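PDB 3KTN: carbohydrate kinase, pfkB family from Enterococcus faecalis, which probably phosphorylates a sugar acid such as 2-keto-3-deoxygluconate, transferring phosphate from ATP as ribokinase-like pfkB family kinases do. Local coordinates for residues A[166-170]-A[187-191]; A[226-231]-A[257-261]; A[236-242]-A[253-258]; A[282-288]-A[299-304]. All blocks are in the same frame, centred on the assembly; numbering follows the deposited sequence.

Overall arrangement
All four contacts belong to the ribokinase-like core, a large mixed beta sheet covered by helices on both faces. Interaction 3 is the hairpin 237-245/250-257 toward one side of that sheet. Interaction 2 sets helix 218-233 against the end of the same hairpin and shares Y257 and T258 with it, their centres about 10 Å apart. On the other face interaction 4, its centre about 9 Å from that of interaction 3, pairs helices 278-291 and 296-310; Y282 OH is 3.1 Å from Y255 O. Interaction 1 stands further along the sheet and meets interaction 2 through F229. The magnesium ion, at D274 and I276, lies about 10, 12 and 13 Å from the side chains of Y282, T241 and N169.

Interaction 1 (A[166-170]-A[187-191]); sequences FDFNY and YERIL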
loop_
_atom_site.group_PDB
_atom_site.type_symbol
_atom_site.label_atom_id
_atom_site.label_comp_id
_atom_site.label_asym_id
_atom_site.label_seq_id
_atom_site.Cartn_x
_atom_site.Cartn_y
_atom_site.Cartn_z
ATOM N N PHE A 166 -31.472 23.966 -5.085
ATOM C CA PHE A 166 -31.728 23.158 -3.904
ATOM C C PHE A 166 -31.893 21.691 -4.266
ATOM O O PHE A 166 -32.484 21.362 -5.296
ATOM C CB PHE A 166 -33.003 23.668 -3.225
ATOM C CG PHE A 166 -33.437 22.851 -2.045
ATOM C CD1 PHE A 166 -32.733 22.898 -0.851
ATOM C CD2 PHE A 166 -34.572 22.049 -2.122
ATOM C CE1 PHE A 166 -33.147 22.157 0.248
ATOM C CE2 PHE A 166 -34.994 21.303 -1.029
ATOM C CZ PHE A 166 -34.284 21.359 0.159
ATOM N N ASP A 167 -31.376 20.811 -3.413
ATOM C CA ASP A 167 -31.492 19.382 -3.652
ATOM C C ASP A 167 -32.234 18.701 -2.520
ATOM O O ASP A 167 -31.968 18.956 -1.348
ATOM C CB ASP A 167 -30.102 18.745 -3.803
ATOM C CG ASP A 167 -29.311 18.740 -2.500
ATOM O OD1 ASP A 167 -29.119 17.652 -1.918
ATOM O OD2 ASP A 167 -28.890 19.823 -2.047
ATOM N N PHE A 168 -33.185 17.849 -2.882
ATOM C CA PHE A 168 -33.936 17.086 -1.900
ATOM C C PHE A 168 -32.936 16.055 -1.376
ATOM O O PHE A 168 -32.275 15.375 -2.164
ATOM C CB PHE A 168 -35.106 16.350 -2.571
ATOM C CG PHE A 168 -36.337 17.193 -2.779
ATOM C CD1 PHE A 168 -37.401 17.118 -1.886
ATOM C CD2 PHE A 168 -36.444 18.043 -3.874
ATOM C CE1 PHE A 168 -38.560 17.880 -2.083
ATOM C CE2 PHE A 168 -37.596 18.807 -4.080
ATOM C CZ PHE A 168 -38.652 18.725 -3.186
ATOM N N ASN A 169 -32.804 15.943 -0.062
ATOM C CA ASN A 169 -31.885 14.966 0.505
ATOM C C ASN A 169 -32.696 14.069 1.423
ATOM O O ASN A 169 -32.305 13.801 2.553
ATOM C CB ASN A 169 -30.775 15.653 1.301
ATOM C CG ASN A 169 -29.583 14.741 1.537
ATOM O OD1 ASN A 169 -28.973 14.755 2.605
ATOM N ND2 ASN A 169 -29.238 13.950 0.529
ATOM N N TYR A 170 -33.838 13.616 0.920
ATOM C CA TYR A 170 -34.738 12.758 1.678
ATOM C C TYR A 170 -34.480 11.284 1.421
ATOM O O TYR A 170 -34.607 10.808 0.295
ATOM C CB TYR A 170 -36.194 13.082 1.326
ATOM C CG TYR A 170 -37.192 12.061 1.837
ATOM C CD1 TYR A 170 -37.335 11.815 3.204
ATOM C CD2 TYR A 170 -37.991 11.338 0.950
ATOM C CE1 TYR A 170 -38.253 10.874 3.675
ATOM C CE2 TYR A 170 -38.913 10.395 1.410
ATOM C CZ TYR A 170 -39.037 10.169 2.773
ATOM O OH TYR A 170 -39.943 9.241 3.232
ATOM N N TYR A 187 -38.944 21.867 4.117
ATOM C CA TYR A 187 -38.797 21.993 2.674
ATOM C C TYR A 187 -39.820 22.994 2.133
ATOM O O TYR A 187 -39.510 23.809 1.256
ATOM C CB TYR A 187 -38.982 20.625 2.005
ATOM C CG TYR A 187 -37.740 19.746 2.029
ATOM C CD1 TYR A 187 -36.997 19.575 3.199
ATOM C CD2 TYR A 187 -37.316 19.080 0.882
ATOM C CE1 TYR A 187 -35.859 18.762 3.221
ATOM C CE2 TYR A 187 -36.179 18.264 0.894
ATOM C CZ TYR A 187 -35.458 18.110 2.066
ATOM O OH TYR A 187 -34.341 17.303 2.076
ATOM N N GLU A 188 -41.039 22.943 2.665
ATOM C CA GLU A 188 -42.087 23.855 2.218
ATOM C C GLU A 188 -41.683 25.296 2.496
ATOM O O GLU A 188 -42.074 26.208 1.774
ATOM C CB GLU A 188 -43.415 23.516 2.906
ATOM C CG GLU A 188 -43.878 22.099 2.597
ATOM C CD GLU A 188 -45.236 21.756 3.180
ATOM O OE1 GLU A 188 -45.515 22.146 4.336
ATOM O OE2 GLU A 188 -46.019 21.072 2.483
ATOM N N ARG A 189 -40.864 25.494 3.524
ATOM C CA ARG A 189 -40.407 26.830 3.880
ATOM C C ARG A 189 -39.356 27.390 2.926
ATOM O O ARG A 189 -39.340 28.592 2.655
ATOM C CB ARG A 189 -39.854 26.834 5.306
ATOM C CG ARG A 189 -40.880 26.463 6.359
ATOM C CD ARG A 189 -40.253 26.351 7.736
ATOM N NE ARG A 189 -39.672 27.614 8.182
ATOM C CZ ARG A 189 -39.076 27.775 9.359
ATOM N NH1 ARG A 189 -38.987 26.752 10.203
ATOM N NH2 ARG A 189 -38.573 28.955 9.698
ATOM N N ILE A 190 -38.482 26.530 2.403
ATOM C CA ILE A 190 -37.434 27.009 1.500
ATOM C C ILE A 190 -37.821 26.976 0.028
ATOM O O ILE A 190 -37.375 27.817 -0.752
ATOM C CB ILE A 190 -36.113 26.205 1.674
ATOM C CG1 ILE A 190 -34.958 26.950 0.997
ATOM C CG2 ILE A 190 -36.259 24.817 1.056
ATOM C CD1 ILE A 190 -33.585 26.322 1.225
ATOM N N LEU A 191 -38.655 26.015 -0.352
ATOM C CA LEU A 191 -39.077 25.885 -1.743
ATOM C C LEU A 191 -39.568 27.169 -2.413
ATOM O O LEU A 191 -39.323 27.380 -3.601
ATOM C CB LEU A 191 -40.135 24.784 -1.858
ATOM C CG LEU A 191 -39.523 23.376 -1.798
ATOM C CD1 LEU A 191 -40.598 22.316 -1.607
ATOM C CD2 LEU A 191 -38.745 23.137 -3.084
#
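Y187, on the last turns of helix 177-190, dominates this contact. Its ring receives the edge of F166 on one face (centroids 5.2 Å apart, planes at 78°, F166 CZ to Y187 CE2 3.7 Å), while F168 comes up at the ring's edge, with F168 CD1 3.2 Å from Y187 CE2. The phenol then reaches the backbone just past strand 163-167, where N169 N donates to Y187 OH at 3.0 Å; the N169 side chain lies beside a sulfate, probably from the crystallisation liquor. One turn on, I190 lays CG2 over the F166 ring, 4.1 Å from its centroid, as a CH-pi contact. L191 closes the row more loosely, its CD2 4.4 Å from F166 CD2 and its CD1 4.4 Å from F168 CZ. The contact ties strand to helix within the beta-alpha-beta unit 163-167/177-190/196-198; beyond it F168 and L191 both touch F229 of helix 218-233. The aromatic cluster of F166, F168 and Y187, with I190 and L191, thus packs helix against strand end, and one hydrogen bond fixes the chain at N169.

Interaction 2 (A[226-231]-A[257-261]); sequences IQRFMS and YTQNE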
loop_
_atom_site.group_PDB
_atom_site.type_symbol
_atom_site.label_atom_id
_atom_site.label_comp_id
_atom_site.label_asym_id
_atom_site.label_seq_id
_atom_site.Cartn_x
_atom_site.Cartn_y
_atom_site.Cartn_z
ATOM N N ILE A 226 -45.705 16.843 -11.482
ATOM C CA ILE A 226 -44.482 17.632 -11.374
ATOM C C ILE A 226 -44.626 19.100 -11.759
ATOM O O ILE A 226 -44.135 19.981 -11.051
ATOM C CB ILE A 226 -43.348 16.989 -12.213
ATOM C CG1 ILE A 226 -42.973 15.639 -11.605
ATOM C CG2 ILE A 226 -42.134 17.911 -12.265
ATOM C CD1 ILE A 226 -41.969 14.853 -12.409
ATOM N N GLN A 227 -45.286 19.377 -12.875
ATOM C CA GLN A 227 -45.450 20.766 -13.289
ATOM C C GLN A 227 -46.419 21.499 -12.368
ATOM O O GLN A 227 -46.432 22.728 -12.320
ATOM C CB GLN A 227 -45.910 20.836 -14.744
ATOM C CG GLN A 227 -44.899 20.221 -15.693
ATOM C CD GLN A 227 -45.252 20.426 -17.145
ATOM O OE1 GLN A 227 -46.352 20.086 -17.581
ATOM N NE2 GLN A 227 -44.316 20.978 -17.909
ATOM N N ARG A 228 -47.211 20.735 -11.622
ATOM C CA ARG A 228 -48.162 21.304 -10.677
ATOM C C ARG A 228 -47.329 21.780 -9.481
ATOM O O ARG A 228 -47.473 22.912 -9.012
ATOM C CB ARG A 228 -49.161 20.229 -10.238
ATOM C CG ARG A 228 -50.528 20.749 -9.820
ATOM C CD ARG A 228 -51.481 19.584 -9.568
ATOM N NE ARG A 228 -51.223 18.928 -8.289
ATOM C CZ ARG A 228 -51.502 17.656 -8.026
ATOM N NH1 ARG A 228 -52.044 16.883 -8.958
ATOM N NH2 ARG A 228 -51.256 17.157 -6.822
ATOM N N PHE A 229 -46.456 20.897 -9.001
ATOM C CA PHE A 229 -45.562 21.197 -7.883
ATOM C C PHE A 229 -44.709 22.412 -8.232
ATOM O O PHE A 229 -44.494 23.294 -7.403
ATOM C CB PHE A 229 -44.665 19.981 -7.604
ATOM C CG PHE A 229 -43.391 20.307 -6.863
ATOM C CD1 PHE A 229 -43.413 20.641 -5.513
ATOM C CD2 PHE A 229 -42.165 20.279 -7.525
ATOM C CE1 PHE A 229 -42.234 20.942 -4.830
ATOM C CE2 PHE A 229 -40.979 20.578 -6.855
ATOM C CZ PHE A 229 -41.013 20.910 -5.504
HETATM N N MSE A 230 -44.238 22.459 -9.473
HETATM C CA MSE A 230 -43.396 23.554 -9.936
HETATM C C MSE A 230 -44.077 24.917 -9.997
HETATM O O MSE A 230 -43.494 25.921 -9.583
HETATM C CB MSE A 230 -42.829 23.232 -11.313
HETATM C CG MSE A 230 -41.802 22.118 -11.324
HETATM SE SE MSE A 230 -41.068 21.920 -13.092
HETATM C CE MSE A 230 -39.866 23.436 -13.101
ATOM N N SER A 231 -45.294 24.961 -10.535
ATOM C CA SER A 231 -46.009 26.228 -10.644
ATOM C C SER A 231 -46.384 26.741 -9.262
ATOM O O SER A 231 -46.439 27.946 -9.036
ATOM C CB SER A 231 -47.257 26.070 -11.522
ATOM O OG SER A 231 -48.084 25.020 -11.059
ATOM N N TYR A 257 -37.546 19.089 -16.150
ATOM C CA TYR A 257 -38.851 19.729 -16.341
ATOM C C TYR A 257 -38.827 21.234 -16.111
ATOM O O TYR A 257 -37.985 21.767 -15.384
ATOM C CB TYR A 257 -39.888 19.171 -15.360
ATOM C CG TYR A 257 -40.300 17.730 -15.540
ATOM C CD1 TYR A 257 -41.418 17.392 -16.303
ATOM C CD2 TYR A 257 -39.609 16.707 -14.894
ATOM C CE1 TYR A 257 -41.841 16.067 -16.408
ATOM C CE2 TYR A 257 -40.019 15.384 -14.994
ATOM C CZ TYR A 257 -41.133 15.071 -15.749
ATOM O OH TYR A 257 -41.537 13.759 -15.832
ATOM N N THR A 258 -39.777 21.905 -16.747
ATOM C CA THR A 258 -39.993 23.335 -16.585
ATOM C C THR A 258 -41.496 23.320 -16.344
ATOM O O THR A 258 -42.113 22.254 -16.381
ATOM C CB THR A 258 -39.705 24.144 -17.861
ATOM O OG1 THR A 258 -40.599 23.730 -18.899
ATOM C CG2 THR A 258 -38.268 23.944 -18.310
ATOM N N GLN A 259 -42.098 24.472 -16.096
ATOM C CA GLN A 259 -43.532 24.479 -15.873
ATOM C C GLN A 259 -44.280 24.124 -17.156
ATOM O O GLN A 259 -45.406 23.632 -17.102
ATOM C CB GLN A 259 -43.981 25.843 -15.338
ATOM C CG GLN A 259 -43.567 26.073 -13.893
ATOM C CD GLN A 259 -43.991 27.422 -13.353
ATOM O OE1 GLN A 259 -45.169 27.774 -13.384
ATOM N NE2 GLN A 259 -43.030 28.182 -12.842
ATOM N N ASN A 260 -43.642 24.332 -18.305
ATOM C CA ASN A 260 -44.286 24.047 -19.585
ATOM C C ASN A 260 -43.569 23.068 -20.517
ATOM O O ASN A 260 -43.949 22.936 -21.681
ATOM C CB ASN A 260 -44.522 25.359 -20.331
ATOM C CG ASN A 260 -45.272 26.371 -19.493
ATOM O OD1 ASN A 260 -46.394 26.117 -19.051
ATOM N ND2 ASN A 260 -44.656 27.522 -19.262
ATOM N N GLU A 261 -42.542 22.383 -20.024
ATOM C CA GLU A 261 -41.812 21.430 -20.860
ATOM C C GLU A 261 -41.305 20.219 -20.094
ATOM O O GLU A 261 -41.236 20.223 -18.864
ATOM C CB GLU A 261 -40.635 22.118 -21.548
ATOM C CG GLU A 261 -41.038 23.210 -22.518
ATOM C CD GLU A 261 -39.842 23.948 -23.085
ATOM O OE1 GLU A 261 -39.044 23.319 -23.815
ATOM O OE2 GLU A 261 -39.697 25.157 -22.797
#
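Q259, Q227 and Y257 bury the most surface where helix 218-233 meets the turn between strands 250-257 and 262-269. Q227 extends from the helix into the turn and donates from NE2 to T258 O at 3.0 Å, so a side-chain amide binds a backbone carbonyl of the turn. Q259 starts out with CB directed away from the helix, yet its side chain runs back along the helix: CG lies 3.9 Å from CB of the selenomethionine M230, and OE1 comes within 3.3 Å of S231 CA. Its NE2 is bound further on, by L235 O and N234 OD1 after the helix. Y257, just before the turn, offers one ring face to I226, whose CG2 stands 4.0 Å from the ring centroid in a CH-pi contact and whose CD1 approaches Y257 CE2 to 3.3 Å. M230 fills the space between, with SE 3.8 Å from Y257 CB. Apolar packing at Y257 therefore gives way to amide chemistry beyond it, which fastens the turn 258-261 to helix 218-233 through one direct hydrogen bond.

Interaction 3 (A[236-242]-A[253-258]); sequences EWFAGTT and SGYLYT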
loop_
_atom_site.group_PDB
_atom_site.type_symbol
_atom_site.label_atom_id
_atom_site.label_comp_id
_atom_site.label_asym_id
_atom_site.label_seq_id
_atom_site.Cartn_x
_atom_site.Cartn_y
_atom_site.Cartn_z
ATOM N N GLU A 236 -38.209 27.218 -11.725
ATOM C CA GLU A 236 -37.778 27.358 -13.108
ATOM C C GLU A 236 -37.383 26.007 -13.716
ATOM O O GLU A 236 -37.768 25.689 -14.846
ATOM C CB GLU A 236 -36.601 28.333 -13.179
ATOM C CG GLU A 236 -36.082 28.594 -14.570
ATOM C CD GLU A 236 -34.971 29.613 -14.571
ATOM O OE1 GLU A 236 -34.621 30.102 -13.477
ATOM O OE2 GLU A 236 -34.446 29.930 -15.660
ATOM N N TRP A 237 -36.626 25.212 -12.957
ATOM C CA TRP A 237 -36.167 23.893 -13.412
ATOM C C TRP A 237 -36.287 22.837 -12.321
ATOM O O TRP A 237 -35.993 23.098 -11.158
ATOM C CB TRP A 237 -34.694 23.952 -13.845
ATOM C CG TRP A 237 -34.430 24.339 -15.275
ATOM C CD1 TRP A 237 -35.278 24.983 -16.123
ATOM C CD2 TRP A 237 -33.198 24.166 -15.994
ATOM N NE1 TRP A 237 -34.654 25.231 -17.324
ATOM C CE2 TRP A 237 -33.373 24.742 -17.271
ATOM C CE3 TRP A 237 -31.958 23.588 -15.680
ATOM C CZ2 TRP A 237 -32.361 24.753 -18.239
ATOM C CZ3 TRP A 237 -30.946 23.599 -16.643
ATOM C CH2 TRP A 237 -31.157 24.180 -17.906
ATOM N N PHE A 238 -36.733 21.645 -12.705
ATOM C CA PHE A 238 -36.846 20.520 -11.783
ATOM C C PHE A 238 -36.152 19.373 -12.507
ATOM O O PHE A 238 -36.513 19.048 -13.638
ATOM C CB PHE A 238 -38.305 20.143 -11.526
ATOM C CG PHE A 238 -38.468 18.980 -10.580
ATOM C CD1 PHE A 238 -38.235 19.134 -9.217
ATOM C CD2 PHE A 238 -38.837 17.723 -11.053
ATOM C CE1 PHE A 238 -38.371 18.050 -8.335
ATOM C CE2 PHE A 238 -38.974 16.640 -10.186
ATOM C CZ PHE A 238 -38.740 16.805 -8.823
ATOM N N ALA A 239 -35.153 18.765 -11.876
ATOM C CA ALA A 239 -34.434 17.677 -12.532
ATOM C C ALA A 239 -34.058 16.534 -11.599
ATOM O O ALA A 239 -33.960 16.703 -10.384
ATOM C CB ALA A 239 -33.191 18.222 -13.224
ATOM N N GLY A 240 -33.857 15.365 -12.193
ATOM C CA GLY A 240 -33.504 14.184 -11.435
ATOM C C GLY A 240 -33.213 13.039 -12.381
ATOM O O GLY A 240 -33.161 13.226 -13.598
ATOM N N THR A 241 -33.025 11.850 -11.825
ATOM C CA THR A 241 -32.729 10.680 -12.636
ATOM C C THR A 241 -33.539 9.485 -12.186
ATOM O O THR A 241 -33.990 9.407 -11.048
ATOM C CB THR A 241 -31.250 10.269 -12.534
ATOM O OG1 THR A 241 -30.959 9.891 -11.182
ATOM C CG2 THR A 241 -30.342 11.409 -12.954
ATOM N N THR A 242 -33.702 8.540 -13.093
ATOM C CA THR A 242 -34.435 7.338 -12.782
ATOM C C THR A 242 -33.585 6.138 -13.170
ATOM O O THR A 242 -33.047 6.071 -14.278
ATOM C CB THR A 242 -35.802 7.314 -13.520
ATOM O OG1 THR A 242 -36.347 5.989 -13.484
ATOM C CG2 THR A 242 -35.647 7.764 -14.958
ATOM N N SER A 253 -31.341 7.180 -16.455
ATOM C CA SER A 253 -32.036 8.098 -17.337
ATOM C C SER A 253 -32.289 9.403 -16.602
ATOM O O SER A 253 -32.732 9.402 -15.456
ATOM C CB SER A 253 -33.365 7.488 -17.792
ATOM O OG SER A 253 -33.930 8.265 -18.829
ATOM N N GLY A 254 -31.997 10.515 -17.256
ATOM C CA GLY A 254 -32.214 11.795 -16.615
ATOM C C GLY A 254 -33.411 12.529 -17.187
ATOM O O GLY A 254 -33.754 12.360 -18.359
ATOM N N TYR A 255 -34.063 13.333 -16.354
ATOM C CA TYR A 255 -35.210 14.115 -16.802
ATOM C C TYR A 255 -35.069 15.545 -16.317
ATOM O O TYR A 255 -34.492 15.802 -15.256
ATOM C CB TYR A 255 -36.522 13.508 -16.295
ATOM C CG TYR A 255 -36.555 13.270 -14.809
ATOM C CD1 TYR A 255 -36.676 14.333 -13.914
ATOM C CD2 TYR A 255 -36.422 11.979 -14.290
ATOM C CE1 TYR A 255 -36.660 14.121 -12.544
ATOM C CE2 TYR A 255 -36.404 11.756 -12.921
ATOM C CZ TYR A 255 -36.523 12.836 -12.056
ATOM O OH TYR A 255 -36.502 12.625 -10.702
ATOM N N LEU A 256 -35.586 16.474 -17.116
ATOM C CA LEU A 256 -35.531 17.897 -16.804
ATOM C C LEU A 256 -36.873 18.540 -17.159
ATOM O O LEU A 256 -37.286 18.534 -18.322
ATOM C CB LEU A 256 -34.400 18.553 -17.601
ATOM C CG LEU A 256 -34.232 20.072 -17.575
ATOM C CD1 LEU A 256 -34.059 20.574 -16.149
ATOM C CD2 LEU A 256 -33.028 20.439 -18.428
ATOM N N TYR A 257 -37.546 19.089 -16.150
ATOM C CA TYR A 257 -38.851 19.729 -16.341
ATOM C C TYR A 257 -38.827 21.234 -16.111
ATOM O O TYR A 257 -37.985 21.767 -15.384
ATOM C CB TYR A 257 -39.888 19.171 -15.360
ATOM C CG TYR A 257 -40.300 17.730 -15.540
ATOM C CD1 TYR A 257 -41.418 17.392 -16.303
ATOM C CD2 TYR A 257 -39.609 16.707 -14.894
ATOM C CE1 TYR A 257 -41.841 16.067 -16.408
ATOM C CE2 TYR A 257 -40.019 15.384 -14.994
ATOM C CZ TYR A 257 -41.133 15.071 -15.749
ATOM O OH TYR A 257 -41.537 13.759 -15.832
ATOM N N THR A 258 -39.777 21.905 -16.747
ATOM C CA THR A 258 -39.993 23.335 -16.585
ATOM C C THR A 258 -41.496 23.320 -16.344
ATOM O O THR A 258 -42.113 22.254 -16.381
ATOM C CB THR A 258 -39.705 24.144 -17.861
ATOM O OG1 THR A 258 -40.599 23.730 -18.899
ATOM C CG2 THR A 258 -38.268 23.944 -18.310
#
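Six backbone hydrogen bonds zip strands 237-245 and 250-257 into an antiparallel hairpin, the pairs F238-Y257, G240-Y255 and T242-S253 being the hydrogen-bonded ones; the shortest are Y257 N to F238 O and T242 N to S253 O, both 2.7 Å. The most telling side chain is Y255. Its p rotamer (chi1 53°) swings the ring across to the partner strand and over G240, with G240 C against one ring face; a CB on G240 would stand only 2.2 Å from Y255 OH. This is the cross-strand cover of a glycine known as aromatic rescue, and it lets the hydroxyl reach G199 O, just after strand 196-198. F238 (t) shares that face, its CE2 4.2 Å from Y255 CE1 and its CD2 4.0 Å from CD2 of Y257 (m). T242 and S253, both t, meet on the same face, with T242 CG2 3.6 Å from S253 CB. The opposite face carries A239, T241 and L256. L256, in the t rotamer, turns CD1 to within 3.9 Å of A239 CB and sets CD2 over the six-membered ring of W237 (m), 4.1 Å from its centroid, as a CH-pi contact. Backbone bonds thus fix the register, while F238, Y255 and Y257 put aromatic rings on one face, where F238 and Y257 meet helix 218-233; A239 and L256, with W237 beside them, pack on helices 278-291 and 296-310.

Interaction 4 (A[282-288]-A[299-304]); sequences YAAGILY and AVTFAT
Two consecutive helices, 278-291 and 296-310, pack nearly antiparallel: over residues 282-288 and 299-304 both are regular alpha helix, and the axes approach to 7.7 Å with directions 149° apart. The crossing point is G285 against A303, with CA atoms 4.0 Å apart. Lacking a side chain, G285 leaves a hollow that A303 fills, its CB 3.7 Å from G285 C; a CB on G285 would fall 2.6 Å from A303 CA. Larger side chains wall this hollow. I286 (chi1 and chi2 both m) brings CD1 to 3.4 Å from A303 CB and 3.9 Å from A299 O. Y282 (t, chi2 72°) lies along the other helix, CE1 3.6 Å from A303 CB and OH 3.4 Å from V300 CG2. At the far end Y288 and F302, both t, meet obliquely, with centroids 5.7 Å apart, planes at 33° and Y288 CD2 3.9 Å from F302 CE2; F47 and W294 join them. T304 OG1 bonds V300 O of its own helix at 2.6 Å and is also hydrogen-bonded with S265 OG. Helix 278-291 begins within the GAGD motif of pfkB kinases. No hydrogen bond crosses the interface, so these segments fit by shape and mainly apolar contact.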
loop_
_atom_site.group_PDB
_atom_site.type_symbol
_atom_site.label_atom_id
_atom_site.label_comp_id
_atom_site.label_asym_id
_atom_site.label_seq_id
_atom_site.Cartn_x
_atom_site.Cartn_y
_atom_site.Cartn_z
ATOM N N TYR A 282 -24.899 14.473 -11.651
ATOM C CA TYR A 282 -26.021 14.763 -12.543
ATOM C C TYR A 282 -26.398 16.238 -12.363
ATOM O O TYR A 282 -26.547 16.980 -13.337
ATOM C CB TYR A 282 -27.232 13.889 -12.210
ATOM C CG TYR A 282 -28.411 14.145 -13.129
ATOM C CD1 TYR A 282 -28.386 13.712 -14.454
ATOM C CD2 TYR A 282 -29.539 14.845 -12.683
ATOM C CE1 TYR A 282 -29.445 13.963 -15.320
ATOM C CE2 TYR A 282 -30.616 15.109 -13.544
ATOM C CZ TYR A 282 -30.557 14.662 -14.862
ATOM O OH TYR A 282 -31.588 14.911 -15.732
ATOM N N ALA A 283 -26.540 16.655 -11.108
ATOM C CA ALA A 283 -26.888 18.036 -10.798
ATOM C C ALA A 283 -25.856 19.002 -11.367
ATOM O O ALA A 283 -26.209 20.053 -11.913
ATOM C CB ALA A 283 -27.008 18.222 -9.299
ATOM N N ALA A 284 -24.579 18.650 -11.249
ATOM C CA ALA A 284 -23.515 19.505 -11.769
ATOM C C ALA A 284 -23.666 19.666 -13.271
ATOM O O ALA A 284 -23.415 20.739 -13.818
ATOM C CB ALA A 284 -22.145 18.914 -11.444
ATOM N N GLY A 285 -24.068 18.588 -13.937
ATOM C CA GLY A 285 -24.254 18.633 -15.373
ATOM C C GLY A 285 -25.433 19.518 -15.744
ATOM O O GLY A 285 -25.383 20.251 -16.738
ATOM N N ILE A 286 -26.502 19.440 -14.952
ATOM C CA ILE A 286 -27.695 20.249 -15.188
ATOM C C ILE A 286 -27.349 21.720 -14.992
ATOM O O ILE A 286 -27.651 22.553 -15.842
ATOM C CB ILE A 286 -28.842 19.877 -14.213
ATOM C CG1 ILE A 286 -29.346 18.458 -14.499
ATOM C CG2 ILE A 286 -29.973 20.890 -14.327
ATOM C CD1 ILE A 286 -29.749 18.203 -15.951
ATOM N N LEU A 287 -26.711 22.036 -13.868
ATOM C CA LEU A 287 -26.323 23.413 -13.589
ATOM C C LEU A 287 -25.383 23.954 -14.654
ATOM O O LEU A 287 -25.478 25.119 -15.036
ATOM C CB LEU A 287 -25.667 23.524 -12.210
ATOM C CG LEU A 287 -26.627 23.281 -11.046
ATOM C CD1 LEU A 287 -25.954 23.575 -9.714
ATOM C CD2 LEU A 287 -27.842 24.175 -11.226
ATOM N N TYR A 288 -24.469 23.115 -15.136
ATOM C CA TYR A 288 -23.533 23.555 -16.163
ATOM C C TYR A 288 -24.286 23.907 -17.436
ATOM O O TYR A 288 -23.971 24.898 -18.097
ATOM C CB TYR A 288 -22.507 22.471 -16.498
ATOM C CG TYR A 288 -21.508 22.955 -17.521
ATOM C CD1 TYR A 288 -20.602 23.968 -17.206
ATOM C CD2 TYR A 288 -21.514 22.459 -18.826
ATOM C CE1 TYR A 288 -19.728 24.480 -18.168
ATOM C CE2 TYR A 288 -20.646 22.962 -19.791
ATOM C CZ TYR A 288 -19.758 23.973 -19.456
ATOM O OH TYR A 288 -18.902 24.483 -20.411
ATOM N N ALA A 299 -28.834 19.741 -22.203
ATOM C CA ALA A 299 -28.487 19.719 -20.791
ATOM C C ALA A 299 -28.745 18.363 -20.139
ATOM O O ALA A 299 -27.898 17.858 -19.397
ATOM C CB ALA A 299 -29.258 20.798 -20.050
ATOM N N VAL A 300 -29.908 17.777 -20.414
ATOM C CA VAL A 300 -30.257 16.491 -19.822
ATOM C C VAL A 300 -29.390 15.362 -20.385
ATOM O O VAL A 300 -29.064 14.413 -19.677
ATOM C CB VAL A 300 -31.766 16.163 -20.026
ATOM C CG1 VAL A 300 -32.035 15.762 -21.467
ATOM C CG2 VAL A 300 -32.185 15.057 -19.084
ATOM N N THR A 301 -29.010 15.467 -21.655
ATOM C CA THR A 301 -28.160 14.453 -22.272
ATOM C C THR A 301 -26.757 14.524 -21.663
ATOM O O THR A 301 -26.174 13.511 -21.280
ATOM C CB THR A 301 -28.033 14.668 -23.793
ATOM O OG1 THR A 301 -29.279 14.357 -24.425
ATOM C CG2 THR A 301 -26.944 13.777 -24.367
ATOM N N PHE A 302 -26.228 15.739 -21.580
ATOM C CA PHE A 302 -24.909 15.976 -21.027
ATOM C C PHE A 302 -24.846 15.518 -19.565
ATOM O O PHE A 302 -23.914 14.819 -19.166
ATOM C CB PHE A 302 -24.592 17.465 -21.116
ATOM C CG PHE A 302 -23.244 17.835 -20.580
ATOM C CD1 PHE A 302 -22.130 17.863 -21.413
ATOM C CD2 PHE A 302 -23.087 18.173 -19.243
ATOM C CE1 PHE A 302 -20.877 18.221 -20.921
ATOM C CE2 PHE A 302 -21.837 18.532 -18.740
ATOM C CZ PHE A 302 -20.732 18.557 -19.585
ATOM N N ALA A 303 -25.847 15.909 -18.780
ATOM C CA ALA A 303 -25.911 15.568 -17.364
ATOM C C ALA A 303 -26.052 14.070 -17.077
ATOM O O ALA A 303 -25.467 13.563 -16.118
ATOM C CB ALA A 303 -27.051 16.335 -16.704
ATOM N N THR A 304 -26.829 13.367 -17.897
ATOM C CA THR A 304 -27.028 11.936 -17.708
ATOM C C THR A 304 -25.718 11.185 -17.964
ATOM O O THR A 304 -25.361 10.276 -17.211
ATOM C CB THR A 304 -28.142 11.393 -18.642
ATOM O OG1 THR A 304 -29.332 12.173 -18.465
ATOM C CG2 THR A 304 -28.467 9.940 -18.307
#